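Local coordinates for conserved hypothetical protein (Caulobacter vibrioides, PDB 1XFJ) that probably acts as a purine nucleoside phosphorylase of the YfiH/LACC1 family, splitting inosine and methylthioadenosine with phosphate, and probably also deaminates adenosine, at residues Gly136-Val141 with His180-Asp185; Ser189-Lys194 with Val210-Ala215; Ala23-Gln28 with Ala57-Trp62; Arg227-Arg230 with Trp235-Ser238. All coordinates share one frame; numbering follows the deposited sequence.

Contact 1. Residues Gly136-Val141 with His180-Asp185; sequences GALDGV and HRFEAD
L138 reaches from helix 134-139 to helix 176-185 and carries almost the whole contact, with the F182 ring as its main partner. The apolar part is a CH-pi arrangement: the CD1 methyl of L138 sits over one face of F182, 4.2 Å from the ring centroid and 22° off the normal, nearer the rim than the middle. L138 CB adds to this at F182 CZ, 3.9 Å away. With CG anti to the backbone N (chi1 178°), the branched end of the leucine is carried straight out toward the neighbouring helix. Its other methyl, CD2, rests on the aliphatic stem of R181, 4.0 Å from R181 CD, and the arginine chain bends about its CG-CD bond. Around F182 the aromatic cluster continues with F178, stacked on it, and with F209, met edge-to-face.

The polar features lie at the margins. D185 OD2 comes within 4.2 Å of L138 CD2, a contact of shape rather than charge. In the backbone, G136 O receives G140 N and V141 N from opposite faces of its carbonyl plane, both at 2.9 Å. Glycine suits position 140, whose phi is 111°. The arrangement is helix-against-helix packing on the outer layer of an alpha-beta-beta-alpha fold, with G140, in positive phi, ending helix 134-139 and standing at the N-cap of helix 141-151.

Contact 2. Residues Ser189-Lys194 with Val210-Ala215; sequences SGRFFK and VLDRLA
R191 and D212 are brought together by quite different torsions. R191 takes the crowded position, CG between its backbone N and carbonyl carbon (chi1 65°), and then runs extended to NE; D212 has CG trans to its N and holds its carboxylate out from helix 206-216. The result is a surface salt-bridge network of R191, D212 and R213, tying the 3-10 turn at 189-191 to that helix.

R191 NH2 meets D212 OD1 at 2.8 Å, with the oxygen near the guanidinium plane. The two flat groups stand 84° apart, and the link is made by one nitrogen and one oxygen rather than side by side. The other oxygen serves R213, the next residue along the helix: R213 NH2 donates to D212 OD2 at 2.9 Å, on its syn side but tilted 28° out of the carboxylate plane. Two arginines thus share one aspartate through separate oxygens, which would be expected to favour its ionised form. R191 NH1 also makes a weak hydrogen bond to G188 O.

F192 gives the bridge an apolar floor. R191 CG lies 3.9 Å above the centre of the F192 ring, and the long arginine stem is well suited to cover an aromatic face. F192 N donates to S189 O, the i to i+3 bond of a 3-10 turn. At the helix the ring arrives obliquely, F192 CZ standing 3.6 Å from D212 CB.

Contact 3. Residues Ala23-Gln28 with Ala57-Trp62; sequences AFFTRQ and ARIARW
I59 and W62 are offered to F25 and A23 by the last turn of helix 49-62, where R61 N bonds A57 O at 2.8 Å. That helix covers the outer face of the mixed sheet containing strand 20-25, one helix-on-sheet layer of an alpha-beta-beta-alpha fold. The axes of strand 23-25 and helix 57-62 run nearly antiparallel and come within 11.4 Å of each other.

F25 is the centre of the packing. I59 lies over its face: CG1 stands 4.1 Å from the ring centroid, only 2° off the normal, while CG2 presses tightly on F25 CE2 at 3.4 Å. A beta-branched residue suits this place because its two arms cover the middle and the rim together. The edge of the same phenyl ring points at the face of W62 in a T-shaped pair, the planes 85° apart and the ring centroids separated by 5.4 Å. W62 has its CG trans to the backbone N (chi1 -179°), and this carries the indole to the edge of F25 and onto A23. K21 of the same strand makes a cation-pi contact with the tryptophan.

Alternation along the strand sorts the side chains. A23 and F25 face the helix, whereas F24 turns to the other side and packs on P116 and L118 of the second sheet. Past the strand, T26 OG1 accepts from Q28 N at 3.1 Å, forming an ST turn. A23 is small enough for the indole to lie close above the strand, with W62 CH2 3.4 Å from A23 CB.

Contact 4. Residues Arg227-Arg230 with Trp235-Ser238; sequences RDTR and WFFS. With ACT (acetate ion), chain B.
The guanidinium of R227 has F236 CZ over the rim of one face, the two planes steeply inclined, while W235 CD1 and an acetate ion lie at its edge. Acetate O in turn sits above the centre of the W235 ring system, 3.7 Å from the plane, and the acetate CH3 is 3.6 Å from W235 CZ3. The F236 ring carries W235 CB over the centre of one face. R227 reaches the ion because its chain bends at chi2 (-61°) and chi3 (-69°); NH2 then donates to acetate O at 3.2 Å, and NH1 adds weak bonds to both oxygens. The charge also has a protein partner, since NE forms a salt bridge with E232. The ion, probably from the crystallisation liquor, sits between R227 and W235.

Threonine suits position 229 by offering a methyl to F236, CG2 to CB being 3.8 Å, and a hydroxyl to D113 OD1. S238 OG pairs with the same oxygen and lies 3.4 Å from R230 CA. F237 O, beside T229 CB, is buried without a polar partner. The loop between strand 221-224 and helix 239-244 closes in an N-cap, a place suited to serine's short hydroxyl: S238 OG accepts R241 N.

In the fold
Contacts 3 and 4 are buried, contact 1 is partly buried, and contact 2 lies at the surface. Contacts 1 and 2 are neighbours, with centres 10 Å apart: helix 176-185 of contact 1 is followed in the chain by segment 189-194 of contact 2, and S189 OG bonds F182 O. Contacts 3 and 4 also touch, through a probable hydrogen bond from R27 N to W235 O. Contacts 1 and 3 lie on opposite sides of the chain's centre, about 31 Å between centres, and each packs a helix through aliphatic and aromatic groups. Contact 2 relies mainly on paired charges, whereas contact 4 mixes aromatic packing with buried polar bonds and a bound anion.

Contact 1. Residues Gly136-Val141 with His180-Asp185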
loop_
_atom_site.group_PDB
_atom_site.type_symbol
_atom_site.label_atom_id
_atom_site.label_comp_id
_atom_site.label_asym_id
_atom_site.label_seq_id
_atom_site.Cartn_x
_atom_site.Cartn_y
_atom_site.Cartn_z
ATOM N N GLY A 136 1.929 -2.839 10.864
ATOM C CA GLY A 136 1.437 -1.474 10.788
ATOM C C GLY A 136 -0.061 -1.414 11.023
ATOM O O GLY A 136 -0.555 -0.554 11.753
ATOM N N ALA A 137 -0.793 -2.333 10.403
ATOM C CA ALA A 137 -2.241 -2.366 10.563
ATOM C C ALA A 137 -2.618 -2.570 12.028
ATOM O O ALA A 137 -3.487 -1.876 12.561
ATOM C CB ALA A 137 -2.834 -3.480 9.715
ATOM N N LEU A 138 -1.955 -3.517 12.683
ATOM C CA LEU A 138 -2.247 -3.799 14.083
ATOM C C LEU A 138 -1.911 -2.620 14.992
ATOM O O LEU A 138 -2.681 -2.285 15.897
ATOM C CB LEU A 138 -1.464 -5.030 14.548
ATOM C CG LEU A 138 -1.649 -5.405 16.019
ATOM C CD1 LEU A 138 -3.104 -5.779 16.272
ATOM C CD2 LEU A 138 -0.726 -6.566 16.370
ATOM N N ASP A 139 -0.769 -1.988 14.743
ATOM C CA ASP A 139 -0.324 -0.870 15.567
ATOM C C ASP A 139 -1.037 0.461 15.325
ATOM O O ASP A 139 -0.946 1.369 16.153
ATOM C CB ASP A 139 1.193 -0.692 15.433
ATOM C CG ASP A 139 1.973 -1.888 15.971
ATOM O OD1 ASP A 139 1.433 -2.615 16.836
ATOM O OD2 ASP A 139 3.131 -2.098 15.545
ATOM N N GLY A 140 -1.740 0.585 14.201
ATOM C CA GLY A 140 -2.471 1.816 13.936
ATOM C C GLY A 140 -2.012 2.737 12.815
ATOM O O GLY A 140 -2.267 3.947 12.869
ATOM N N VAL A 141 -1.361 2.196 11.790
ATOM C CA VAL A 141 -0.907 3.044 10.693
ATOM C C VAL A 141 -2.073 3.715 9.966
ATOM O O VAL A 141 -1.936 4.833 9.469
ATOM C CB VAL A 141 -0.056 2.262 9.659
ATOM C CG1 VAL A 141 -0.910 1.255 8.904
ATOM C CG2 VAL A 141 0.607 3.242 8.697
ATOM N N HIS A 180 -2.868 -15.322 18.247
ATOM C CA HIS A 180 -2.973 -14.867 19.622
ATOM C C HIS A 180 -2.559 -13.412 19.801
ATOM O O HIS A 180 -3.142 -12.698 20.615
ATOM C CB HIS A 180 -2.161 -15.797 20.521
ATOM C CG HIS A 180 -2.673 -17.205 20.531
ATOM N ND1 HIS A 180 -1.886 -18.285 20.871
ATOM C CD2 HIS A 180 -3.892 -17.711 20.226
ATOM C CE1 HIS A 180 -2.596 -19.394 20.771
ATOM N NE2 HIS A 180 -3.817 -19.075 20.382
ATOM N N ARG A 181 -1.570 -12.963 19.034
ATOM C CA ARG A 181 -1.127 -11.575 19.134
ATOM C C ARG A 181 -2.288 -10.650 18.780
ATOM O O ARG A 181 -2.559 -9.679 19.485
ATOM C CB ARG A 181 0.046 -11.309 18.186
ATOM C CG ARG A 181 0.584 -9.886 18.272
ATOM C CD ARG A 181 1.704 -9.632 17.272
ATOM N NE ARG A 181 2.860 -10.496 17.502
ATOM C CZ ARG A 181 3.250 -11.461 16.675
ATOM N NH1 ARG A 181 2.578 -11.694 15.554
ATOM N NH2 ARG A 181 4.315 -12.195 16.968
ATOM N N PHE A 182 -2.973 -10.953 17.681
ATOM C CA PHE A 182 -4.107 -10.138 17.254
ATOM C C PHE A 182 -5.287 -10.229 18.213
ATOM O O PHE A 182 -5.905 -9.217 18.541
ATOM C CB PHE A 182 -4.569 -10.539 15.850
ATOM C CG PHE A 182 -3.837 -9.826 14.751
ATOM C CD1 PHE A 182 -2.528 -10.168 14.431
ATOM C CD2 PHE A 182 -4.442 -8.772 14.074
ATOM C CE1 PHE A 182 -1.821 -9.466 13.456
ATOM C CE2 PHE A 182 -3.745 -8.061 13.095
ATOM C CZ PHE A 182 -2.431 -8.409 12.787
ATOM N N GLU A 183 -5.608 -11.439 18.658
ATOM C CA GLU A 183 -6.731 -11.613 19.570
ATOM C C GLU A 183 -6.511 -10.881 20.886
ATOM O O GLU A 183 -7.450 -10.339 21.471
ATOM C CB GLU A 183 -6.977 -13.097 19.845
ATOM C CG GLU A 183 -7.412 -13.885 18.620
ATOM C CD GLU A 183 -7.899 -15.279 18.966
ATOM O OE1 GLU A 183 -7.246 -15.949 19.791
ATOM O OE2 GLU A 183 -8.929 -15.708 18.405
ATOM N N ALA A 184 -5.265 -10.861 21.342
ATOM C CA ALA A 184 -4.921 -10.205 22.595
ATOM C C ALA A 184 -4.770 -8.692 22.466
ATOM O O ALA A 184 -5.301 -7.939 23.283
ATOM C CB ALA A 184 -3.631 -10.809 23.154
ATOM N N ASP A 185 -4.053 -8.248 21.437
ATOM C CA ASP A 185 -3.811 -6.820 21.238
ATOM C C ASP A 185 -4.934 -6.030 20.583
ATOM O O ASP A 185 -5.057 -4.826 20.812
ATOM C CB ASP A 185 -2.525 -6.615 20.435
ATOM C CG ASP A 185 -1.302 -7.139 21.154
ATOM O OD1 ASP A 185 -1.428 -7.540 22.329
ATOM O OD2 ASP A 185 -0.212 -7.147 20.546
#

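Contact 2. Residues Ser189-Lys194 with Val210-Ala215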
loop_
_atom_site.group_PDB
_atom_site.type_symbol
_atom_site.label_atom_id
_atom_site.label_comp_id
_atom_site.label_asym_id
_atom_site.label_seq_id
_atom_site.Cartn_x
_atom_site.Cartn_y
_atom_site.Cartn_z
ATOM N N SER A 189 -10.625 -8.980 16.828
ATOM C CA SER A 189 -9.995 -9.220 15.535
ATOM C C SER A 189 -9.957 -10.697 15.176
ATOM O O SER A 189 -9.553 -11.059 14.075
ATOM C CB SER A 189 -8.570 -8.662 15.526
ATOM O OG SER A 189 -7.765 -9.323 16.487
ATOM N N GLY A 190 -10.375 -11.548 16.109
ATOM C CA GLY A 190 -10.370 -12.976 15.845
ATOM C C GLY A 190 -11.306 -13.364 14.717
ATOM O O GLY A 190 -11.187 -14.453 14.153
ATOM N N ARG A 191 -12.236 -12.473 14.386
ATOM C CA ARG A 191 -13.203 -12.732 13.324
ATOM C C ARG A 191 -12.578 -12.641 11.930
ATOM O O ARG A 191 -13.203 -13.018 10.931
ATOM C CB ARG A 191 -14.385 -11.760 13.434
ATOM C CG ARG A 191 -14.053 -10.286 13.210
ATOM C CD ARG A 191 -15.328 -9.453 13.337
ATOM N NE ARG A 191 -15.172 -8.058 12.924
ATOM C CZ ARG A 191 -14.553 -7.119 13.635
ATOM N NH1 ARG A 191 -14.016 -7.410 14.812
ATOM N NH2 ARG A 191 -14.480 -5.879 13.167
ATOM N N PHE A 192 -11.344 -12.151 11.866
ATOM C CA PHE A 192 -10.642 -12.020 10.593
ATOM C C PHE A 192 -9.714 -13.204 10.350
ATOM O O PHE A 192 -8.863 -13.174 9.456
ATOM C CB PHE A 192 -9.855 -10.710 10.567
ATOM C CG PHE A 192 -10.726 -9.492 10.660
ATOM C CD1 PHE A 192 -11.623 -9.188 9.641
ATOM C CD2 PHE A 192 -10.682 -8.672 11.781
ATOM C CE1 PHE A 192 -12.463 -8.087 9.738
ATOM C CE2 PHE A 192 -11.520 -7.566 11.887
ATOM C CZ PHE A 192 -12.411 -7.273 10.865
ATOM N N PHE A 193 -9.888 -14.249 11.152
ATOM C CA PHE A 193 -9.088 -15.461 11.021
ATOM C C PHE A 193 -10.003 -16.601 10.601
ATOM O O PHE A 193 -11.128 -16.719 11.085
ATOM C CB PHE A 193 -8.396 -15.781 12.346
ATOM C CG PHE A 193 -7.269 -14.846 12.673
ATOM C CD1 PHE A 193 -5.967 -15.137 12.273
ATOM C CD2 PHE A 193 -7.510 -13.661 13.362
ATOM C CE1 PHE A 193 -4.919 -14.260 12.555
ATOM C CE2 PHE A 193 -6.469 -12.777 13.648
ATOM C CZ PHE A 193 -5.172 -13.076 13.246
ATOM N N LYS A 194 -9.516 -17.430 9.684
ATOM C CA LYS A 194 -10.295 -18.545 9.167
ATOM C C LYS A 194 -9.551 -19.861 9.369
ATOM O O LYS A 194 -8.340 -19.872 9.581
ATOM C CB LYS A 194 -10.562 -18.314 7.678
ATOM C CG LYS A 194 -11.169 -16.949 7.373
ATOM C CD LYS A 194 -10.989 -16.553 5.912
ATOM C CE LYS A 194 -11.689 -17.512 4.964
ATOM N NZ LYS A 194 -11.514 -17.096 3.541
ATOM N N VAL A 210 -7.874 -4.454 7.514
ATOM C CA VAL A 210 -7.536 -3.078 7.168
ATOM C C VAL A 210 -8.805 -2.252 6.941
ATOM O O VAL A 210 -8.855 -1.074 7.301
ATOM C CB VAL A 210 -6.651 -3.032 5.909
ATOM C CG1 VAL A 210 -6.387 -1.593 5.500
ATOM C CG2 VAL A 210 -5.332 -3.747 6.189
ATOM N N LEU A 211 -9.825 -2.863 6.343
ATOM C CA LEU A 211 -11.085 -2.153 6.116
ATOM C C LEU A 211 -11.703 -1.824 7.472
ATOM O O LEU A 211 -12.328 -0.775 7.642
ATOM C CB LEU A 211 -12.048 -3.004 5.281
ATOM C CG LEU A 211 -11.731 -3.076 3.781
ATOM C CD1 LEU A 211 -12.599 -4.136 3.116
ATOM C CD2 LEU A 211 -11.960 -1.711 3.137
ATOM N N ASP A 212 -11.510 -2.718 8.440
ATOM C CA ASP A 212 -12.028 -2.506 9.788
ATOM C C ASP A 212 -11.296 -1.326 10.431
ATOM O O ASP A 212 -11.899 -0.530 11.152
ATOM C CB ASP A 212 -11.825 -3.760 10.648
ATOM C CG ASP A 212 -12.162 -3.525 12.115
ATOM O OD1 ASP A 212 -13.359 -3.410 12.447
ATOM O OD2 ASP A 212 -11.223 -3.449 12.934
ATOM N N ARG A 213 -9.996 -1.218 10.172
ATOM C CA ARG A 213 -9.208 -0.124 10.728
ATOM C C ARG A 213 -9.681 1.202 10.137
ATOM O O ARG A 213 -9.773 2.210 10.843
ATOM C CB ARG A 213 -7.715 -0.324 10.439
ATOM C CG ARG A 213 -7.077 -1.522 11.141
ATOM C CD ARG A 213 -7.104 -1.383 12.658
ATOM N NE ARG A 213 -8.415 -1.689 13.230
ATOM C CZ ARG A 213 -8.729 -1.505 14.509
ATOM N NH1 ARG A 213 -7.827 -1.013 15.350
ATOM N NH2 ARG A 213 -9.940 -1.818 14.952
ATOM N N LEU A 214 -9.981 1.198 8.843
ATOM C CA LEU A 214 -10.468 2.400 8.175
ATOM C C LEU A 214 -11.790 2.817 8.812
ATOM O O LEU A 214 -11.993 3.987 9.144
ATOM C CB LEU A 214 -10.674 2.125 6.684
ATOM C CG LEU A 214 -9.385 2.106 5.862
ATOM C CD1 LEU A 214 -9.630 1.470 4.500
ATOM C CD2 LEU A 214 -8.884 3.541 5.716
ATOM N N ALA A 215 -12.681 1.846 8.982
ATOM C CA ALA A 215 -13.986 2.095 9.582
ATOM C C ALA A 215 -13.841 2.652 10.990
ATOM O O ALA A 215 -14.553 3.581 11.377
ATOM C CB ALA A 215 -14.796 0.809 9.617
#

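Contact 3. Residues Ala23-Gln28 with Ala57-Trp62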
loop_
_atom_site.group_PDB
_atom_site.type_symbol
_atom_site.label_atom_id
_atom_site.label_comp_id
_atom_site.label_asym_id
_atom_site.label_seq_id
_atom_site.Cartn_x
_atom_site.Cartn_y
_atom_site.Cartn_z
ATOM N N ALA A 23 -3.592 5.069 -8.529
ATOM C CA ALA A 23 -3.318 3.817 -9.206
ATOM C C ALA A 23 -2.596 2.821 -8.325
ATOM O O ALA A 23 -1.721 3.182 -7.541
ATOM C CB ALA A 23 -2.496 4.065 -10.463
ATOM N N PHE A 24 -3.005 1.564 -8.449
ATOM C CA PHE A 24 -2.370 0.459 -7.748
ATOM C C PHE A 24 -1.669 -0.216 -8.924
ATOM O O PHE A 24 -2.313 -0.839 -9.764
ATOM C CB PHE A 24 -3.419 -0.475 -7.139
ATOM C CG PHE A 24 -4.215 0.149 -6.027
ATOM C CD1 PHE A 24 -3.647 0.344 -4.770
ATOM C CD2 PHE A 24 -5.528 0.560 -6.239
ATOM C CE1 PHE A 24 -4.380 0.940 -3.736
ATOM C CE2 PHE A 24 -6.269 1.155 -5.217
ATOM C CZ PHE A 24 -5.693 1.346 -3.962
ATOM N N PHE A 25 -0.353 -0.065 -9.001
ATOM C CA PHE A 25 0.386 -0.637 -10.113
ATOM C C PHE A 25 0.597 -2.138 -10.018
ATOM O O PHE A 25 0.463 -2.738 -8.947
ATOM C CB PHE A 25 1.725 0.091 -10.263
ATOM C CG PHE A 25 1.572 1.515 -10.709
ATOM C CD1 PHE A 25 1.382 1.811 -12.056
ATOM C CD2 PHE A 25 1.522 2.551 -9.778
ATOM C CE1 PHE A 25 1.138 3.119 -12.473
ATOM C CE2 PHE A 25 1.278 3.864 -10.181
ATOM C CZ PHE A 25 1.084 4.149 -11.535
ATOM N N THR A 26 0.904 -2.739 -11.165
ATOM C CA THR A 26 1.154 -4.168 -11.243
ATOM C C THR A 26 2.647 -4.373 -11.475
ATOM O O THR A 26 3.436 -3.424 -11.401
ATOM C CB THR A 26 0.367 -4.827 -12.405
ATOM O OG1 THR A 26 0.943 -4.441 -13.660
ATOM C CG2 THR A 26 -1.097 -4.399 -12.371
ATOM N N ARG A 27 3.035 -5.611 -11.756
ATOM C CA ARG A 27 4.434 -5.932 -11.998
ATOM C C ARG A 27 4.798 -5.669 -13.458
ATOM O O ARG A 27 5.969 -5.697 -13.825
ATOM C CB ARG A 27 4.696 -7.406 -11.670
ATOM C CG ARG A 27 4.013 -8.374 -12.623
ATOM C CD ARG A 27 4.320 -9.811 -12.249
ATOM N NE ARG A 27 5.757 -10.069 -12.228
ATOM C CZ ARG A 27 6.306 -11.164 -11.715
ATOM N NH1 ARG A 27 5.535 -12.102 -11.181
ATOM N NH2 ARG A 27 7.625 -11.318 -11.723
ATOM N N GLN A 28 3.791 -5.400 -14.282
ATOM C CA GLN A 28 4.009 -5.170 -15.710
ATOM C C GLN A 28 4.272 -3.727 -16.146
ATOM O O GLN A 28 3.810 -2.775 -15.508
ATOM C CB GLN A 28 2.818 -5.732 -16.498
ATOM C CG GLN A 28 2.740 -7.252 -16.488
ATOM C CD GLN A 28 1.611 -7.795 -17.348
ATOM O OE1 GLN A 28 1.232 -7.186 -18.348
ATOM N NE2 GLN A 28 1.081 -8.956 -16.972
ATOM N N ALA A 57 10.512 6.217 -12.654
ATOM C CA ALA A 57 10.303 7.314 -13.594
ATOM C C ALA A 57 9.081 7.048 -14.467
ATOM O O ALA A 57 8.309 7.959 -14.772
ATOM C CB ALA A 57 11.540 7.500 -14.458
ATOM N N ARG A 58 8.900 5.794 -14.868
ATOM C CA ARG A 58 7.757 5.439 -15.701
ATOM C C ARG A 58 6.458 5.706 -14.961
ATOM O O ARG A 58 5.494 6.220 -15.537
ATOM C CB ARG A 58 7.832 3.969 -16.103
ATOM C CG ARG A 58 9.037 3.676 -16.967
ATOM C CD ARG A 58 9.010 2.295 -17.585
ATOM N NE ARG A 58 10.044 2.220 -18.612
ATOM C CZ ARG A 58 10.071 1.338 -19.606
ATOM N NH1 ARG A 58 9.117 0.424 -19.724
ATOM N NH2 ARG A 58 11.045 1.394 -20.499
ATOM N N ILE A 59 6.438 5.355 -13.682
ATOM C CA ILE A 59 5.255 5.563 -12.861
ATOM C C ILE A 59 5.009 7.055 -12.682
ATOM O O ILE A 59 3.873 7.521 -12.788
ATOM C CB ILE A 59 5.413 4.873 -11.490
ATOM C CG1 ILE A 59 5.320 3.356 -11.675
ATOM C CG2 ILE A 59 4.344 5.364 -10.521
ATOM C CD1 ILE A 59 5.582 2.559 -10.414
ATOM N N ALA A 60 6.074 7.804 -12.419
ATOM C CA ALA A 60 5.956 9.246 -12.244
ATOM C C ALA A 60 5.392 9.862 -13.522
ATOM O O ALA A 60 4.559 10.765 -13.470
ATOM C CB ALA A 60 7.322 9.851 -11.926
ATOM N N ARG A 61 5.842 9.363 -14.671
ATOM C CA ARG A 61 5.369 9.875 -15.954
ATOM C C ARG A 61 3.892 9.554 -16.191
ATOM O O ARG A 61 3.179 10.321 -16.845
ATOM C CB ARG A 61 6.212 9.304 -17.098
ATOM C CG ARG A 61 5.937 9.962 -18.437
ATOM C CD ARG A 61 6.350 11.426 -18.412
ATOM N NE ARG A 61 5.975 12.131 -19.635
ATOM C CZ ARG A 61 4.722 12.379 -20.002
ATOM N NH1 ARG A 61 3.713 11.978 -19.238
ATOM N NH2 ARG A 61 4.476 13.026 -21.134
ATOM N N TRP A 62 3.437 8.420 -15.668
ATOM C CA TRP A 62 2.038 8.022 -15.813
ATOM C C TRP A 62 1.168 9.084 -15.143
ATOM O O TRP A 62 0.076 9.405 -15.617
ATOM C CB TRP A 62 1.794 6.671 -15.134
ATOM C CG TRP A 62 0.379 6.165 -15.262
ATOM C CD1 TRP A 62 -0.145 5.444 -16.296
ATOM C CD2 TRP A 62 -0.686 6.347 -14.320
ATOM N NE1 TRP A 62 -1.470 5.161 -16.057
ATOM C CE2 TRP A 62 -1.828 5.704 -14.851
ATOM C CE3 TRP A 62 -0.787 6.990 -13.082
ATOM C CZ2 TRP A 62 -3.057 5.687 -14.184
ATOM C CZ3 TRP A 62 -2.013 6.974 -12.416
ATOM C CH2 TRP A 62 -3.130 6.326 -12.973
#

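Contact 4. Residues Arg227-Arg230 with Trp235-Ser238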
loop_
_atom_site.group_PDB
_atom_site.type_symbol
_atom_site.label_atom_id
_atom_site.label_comp_id
_atom_site.label_asym_id
_atom_site.label_seq_id
_atom_site.Cartn_x
_atom_site.Cartn_y
_atom_site.Cartn_z
ATOM N N ARG A 227 -7.854 -7.981 -5.273
ATOM C CA ARG A 227 -6.837 -8.628 -6.097
ATOM C C ARG A 227 -5.821 -9.250 -5.137
ATOM O O ARG A 227 -5.334 -8.581 -4.223
ATOM C CB ARG A 227 -6.160 -7.610 -7.027
ATOM C CG ARG A 227 -7.108 -6.965 -8.044
ATOM C CD ARG A 227 -7.728 -8.010 -8.971
ATOM N NE ARG A 227 -6.742 -8.589 -9.881
ATOM C CZ ARG A 227 -6.337 -8.020 -11.014
ATOM N NH1 ARG A 227 -6.835 -6.850 -11.393
ATOM N NH2 ARG A 227 -5.424 -8.620 -11.766
ATOM N N ASP A 228 -5.519 -10.532 -5.345
ATOM C CA ASP A 228 -4.601 -11.292 -4.488
ATOM C C ASP A 228 -3.193 -11.356 -5.085
ATOM O O ASP A 228 -2.962 -12.048 -6.074
ATOM C CB ASP A 228 -5.148 -12.713 -4.317
ATOM C CG ASP A 228 -4.457 -13.490 -3.212
ATOM O OD1 ASP A 228 -3.275 -13.226 -2.927
ATOM O OD2 ASP A 228 -5.107 -14.389 -2.639
ATOM N N THR A 229 -2.253 -10.650 -4.466
ATOM C CA THR A 229 -0.875 -10.615 -4.951
ATOM C C THR A 229 -0.218 -11.989 -5.046
ATOM O O THR A 229 0.463 -12.297 -6.027
ATOM C CB THR A 229 -0.002 -9.728 -4.046
ATOM O OG1 THR A 229 -0.166 -10.135 -2.682
ATOM C CG2 THR A 229 -0.401 -8.267 -4.191
ATOM N N ARG A 230 -0.419 -12.814 -4.025
ATOM C CA ARG A 230 0.179 -14.143 -3.998
ATOM C C ARG A 230 -0.390 -15.073 -5.059
ATOM O O ARG A 230 0.341 -15.854 -5.672
ATOM C CB ARG A 230 -0.012 -14.768 -2.612
ATOM C CG ARG A 230 0.623 -16.146 -2.437
ATOM C CD ARG A 230 -0.333 -17.263 -2.829
ATOM N NE ARG A 230 0.241 -18.586 -2.597
ATOM C CZ ARG A 230 1.100 -19.188 -3.415
ATOM N NH1 ARG A 230 1.491 -18.590 -4.533
ATOM N NH2 ARG A 230 1.572 -20.391 -3.114
ATOM N N TRP A 235 0.202 -10.773 -12.556
ATOM C CA TRP A 235 0.142 -9.341 -12.302
ATOM C C TRP A 235 0.865 -8.785 -11.085
ATOM O O TRP A 235 1.163 -7.594 -11.049
ATOM C CB TRP A 235 -1.324 -8.908 -12.209
ATOM C CG TRP A 235 -2.113 -9.189 -13.435
ATOM C CD1 TRP A 235 -3.040 -10.176 -13.614
ATOM C CD2 TRP A 235 -2.043 -8.473 -14.670
ATOM N NE1 TRP A 235 -3.556 -10.117 -14.888
ATOM C CE2 TRP A 235 -2.959 -9.081 -15.558
ATOM C CE3 TRP A 235 -1.294 -7.376 -15.114
ATOM C CZ2 TRP A 235 -3.146 -8.627 -16.866
ATOM C CZ3 TRP A 235 -1.482 -6.924 -16.417
ATOM C CH2 TRP A 235 -2.401 -7.550 -17.275
ATOM N N PHE A 236 1.154 -9.616 -10.090
ATOM C CA PHE A 236 1.777 -9.085 -8.879
ATOM C C PHE A 236 2.977 -9.820 -8.306
ATOM O O PHE A 236 3.100 -11.038 -8.442
ATOM C CB PHE A 236 0.716 -8.988 -7.776
ATOM C CG PHE A 236 -0.541 -8.284 -8.206
ATOM C CD1 PHE A 236 -0.528 -6.923 -8.503
ATOM C CD2 PHE A 236 -1.732 -8.989 -8.345
ATOM C CE1 PHE A 236 -1.686 -6.272 -8.935
ATOM C CE2 PHE A 236 -2.897 -8.350 -8.776
ATOM C CZ PHE A 236 -2.872 -6.990 -9.072
ATOM N N PHE A 237 3.862 -9.054 -7.669
ATOM C CA PHE A 237 5.029 -9.606 -6.990
ATOM C C PHE A 237 4.433 -10.090 -5.668
ATOM O O PHE A 237 3.387 -9.591 -5.245
ATOM C CB PHE A 237 6.060 -8.519 -6.675
ATOM C CG PHE A 237 6.715 -7.913 -7.883
ATOM C CD1 PHE A 237 7.425 -8.704 -8.780
ATOM C CD2 PHE A 237 6.651 -6.542 -8.104
ATOM C CE1 PHE A 237 8.062 -8.134 -9.883
ATOM C CE2 PHE A 237 7.282 -5.963 -9.200
ATOM C CZ PHE A 237 7.989 -6.762 -10.092
ATOM N N SER A 238 5.088 -11.039 -5.012
ATOM C CA SER A 238 4.586 -11.563 -3.742
ATOM C C SER A 238 5.699 -12.097 -2.850
ATOM O O SER A 238 6.416 -13.027 -3.227
ATOM C CB SER A 238 3.570 -12.678 -3.998
ATOM O OG SER A 238 3.192 -13.308 -2.783
HETATM C C ACT B . -5.344 -5.467 -14.320
HETATM O O ACT B . -5.498 -6.711 -14.383
HETATM O OXT ACT B . -6.151 -4.583 -13.878
HETATM C CH3 ACT B . -4.023 -4.934 -14.835
#